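Local coordinates for protein catechol 1,2-dioxygenase (Burkholderia ambifaria, PDB 5VXT) that probably catalyses the ring-opening, intradiol cleavage of catechol by dioxygen at an iron(III) centre, at residues Leu55-Ala58 with Ile59-Asp63. Residues are numbered along the deposited sequence; the frame is centred on the assembly and turned at random.
Sequences LFKA and IDDLD
One water molecule grips three charged side chains on the last two turns of a helix: it accepts from Lys57 NZ at 2.7 Å and donates both to Asp60 OD1, also at 2.7 Å, and to Asp61 OD1 at 3.1 Å. The direct Lys57–Asp61 salt bridge is long, NZ to OD1 3.9 Å; the lysine chain, bent at chi2 (66°), brings CE within 3.4 Å of OD1. Both aspartates have further partners: Asp60 OD1 also accepts from the backbone N of Val13 and Phe14, while Asp60 OD2 and Asp61 OD2 form salt bridges with Arg101 and Arg50 of the second subunit. Together these N-H donors and the arginines would probably stabilise the ionised carboxylates. Along another side, Ile59 CD1 rests 3.9 Å from Leu55 CG, the two side chains crossing at a slant; Leu55 also touches bound phosphatidylethanolamine. Backbone i to i+4 bonds run beneath, the shortest from Asp61 N to Lys57 O at 2.8 Å. Leu62 N reaches Ala58 O at 3.0 Å, and Asp63, with positive phi (50°), leaves the spiral. The arrangement illustrates a helical i to i+4 ion pair bridged by water, overlapping the Schellman motif that ends the helix at the dimer interface.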
loop_
_atom_site.group_PDB
_atom_site.type_symbol
_atom_site.label_atom_id
_atom_site.label_comp_id
_atom_site.label_asym_id
_atom_site.label_seq_id
_atom_site.Cartn_x
_atom_site.Cartn_y
_atom_site.Cartn_z
ATOM N N LEU B 55 10.248 -1.057 9.481
ATOM C CA LEU B 55 9.750 -2.298 8.898
ATOM C C LEU B 55 10.812 -3.390 8.959
ATOM O O LEU B 55 10.533 -4.507 9.402
ATOM C CB LEU B 55 9.311 -2.080 7.451
ATOM C CG LEU B 55 8.876 -3.343 6.697
ATOM C CD1 LEU B 55 7.680 -4.083 7.383
ATOM C CD2 LEU B 55 8.571 -2.992 5.238
ATOM N N PHE B 56 12.034 -3.081 8.509
ATOM C CA PHE B 56 13.117 -4.067 8.581
ATOM C C PHE B 56 13.315 -4.576 10.004
ATOM O O PHE B 56 13.526 -5.780 10.219
ATOM C CB PHE B 56 14.438 -3.483 8.064
ATOM C CG PHE B 56 14.527 -3.367 6.563
ATOM C CD1 PHE B 56 13.400 -3.474 5.766
ATOM C CD2 PHE B 56 15.745 -3.107 5.959
ATOM C CE1 PHE B 56 13.492 -3.332 4.388
ATOM C CE2 PHE B 56 15.840 -2.966 4.576
ATOM C CZ PHE B 56 14.710 -3.080 3.796
ATOM N N LYS B 57 13.272 -3.673 10.988
ATOM C CA LYS B 57 13.498 -4.077 12.370
ATOM C C LYS B 57 12.362 -4.952 12.875
ATOM O O LYS B 57 12.595 -5.908 13.621
ATOM C CB LYS B 57 13.661 -2.849 13.259
ATOM C CG LYS B 57 13.840 -3.143 14.737
ATOM C CD LYS B 57 15.160 -3.866 15.002
ATOM C CE LYS B 57 15.430 -4.047 16.496
ATOM N NZ LYS B 57 16.801 -4.587 16.754
ATOM N N ALA B 58 11.123 -4.627 12.485
ATOM C CA ALA B 58 9.981 -5.442 12.888
ATOM C C ALA B 58 10.031 -6.828 12.249
ATOM O O ALA B 58 9.641 -7.816 12.883
ATOM C CB ALA B 58 8.677 -4.722 12.529
ATOM N N ILE B 59 10.487 -6.919 10.993
ATOM C CA ILE B 59 10.678 -8.223 10.359
ATOM C C ILE B 59 11.707 -9.039 11.132
ATOM O O ILE B 59 11.514 -10.239 11.388
ATOM C CB ILE B 59 11.083 -8.040 8.880
ATOM C CG1 ILE B 59 9.889 -7.525 8.068
ATOM C CG2 ILE B 59 11.632 -9.347 8.277
ATOM C CD1 ILE B 59 10.264 -6.970 6.710
ATOM N N ASP B 60 12.813 -8.401 11.524
ATOM C CA ASP B 60 13.827 -9.077 12.331
ATOM C C ASP B 60 13.243 -9.545 13.663
ATOM O O ASP B 60 13.372 -10.721 14.032
ATOM C CB ASP B 60 15.009 -8.127 12.552
ATOM C CG ASP B 60 16.368 -8.804 12.442
ATOM O OD1 ASP B 60 17.271 -8.383 13.190
ATOM O OD2 ASP B 60 16.552 -9.744 11.627
ATOM N N ASP B 61 12.545 -8.648 14.371
ATOM C CA ASP B 61 12.110 -8.945 15.738
ATOM C C ASP B 61 11.069 -10.056 15.767
ATOM O O ASP B 61 11.130 -10.957 16.613
ATOM C CB ASP B 61 11.547 -7.691 16.408
ATOM C CG ASP B 61 12.625 -6.705 16.828
ATOM O OD1 ASP B 61 13.819 -7.065 16.834
ATOM O OD2 ASP B 61 12.268 -5.554 17.155
ATOM N N LEU B 62 10.085 -9.991 14.875
ATOM C CA LEU B 62 8.994 -10.955 14.856
ATOM C C LEU B 62 9.254 -12.127 13.917
ATOM O O LEU B 62 8.382 -12.996 13.789
ATOM C CB LEU B 62 7.684 -10.262 14.467
ATOM C CG LEU B 62 7.208 -9.144 15.407
ATOM C CD1 LEU B 62 5.877 -8.556 14.938
ATOM C CD2 LEU B 62 7.101 -9.673 16.825
ATOM N N ASP B 63 10.424 -12.169 13.271
ATOM C CA ASP B 63 10.777 -13.180 12.271
ATOM C C ASP B 63 9.678 -13.313 11.221
ATOM O O ASP B 63 9.129 -14.389 10.979
ATOM C CB ASP B 63 11.058 -14.536 12.919
ATOM C CG ASP B 63 11.890 -15.440 12.025
ATOM O OD1 ASP B 63 12.098 -16.610 12.399
ATOM O OD2 ASP B 63 12.353 -14.974 10.954
HETATM O O HOH W 1 16.628 -7.015 15.481
#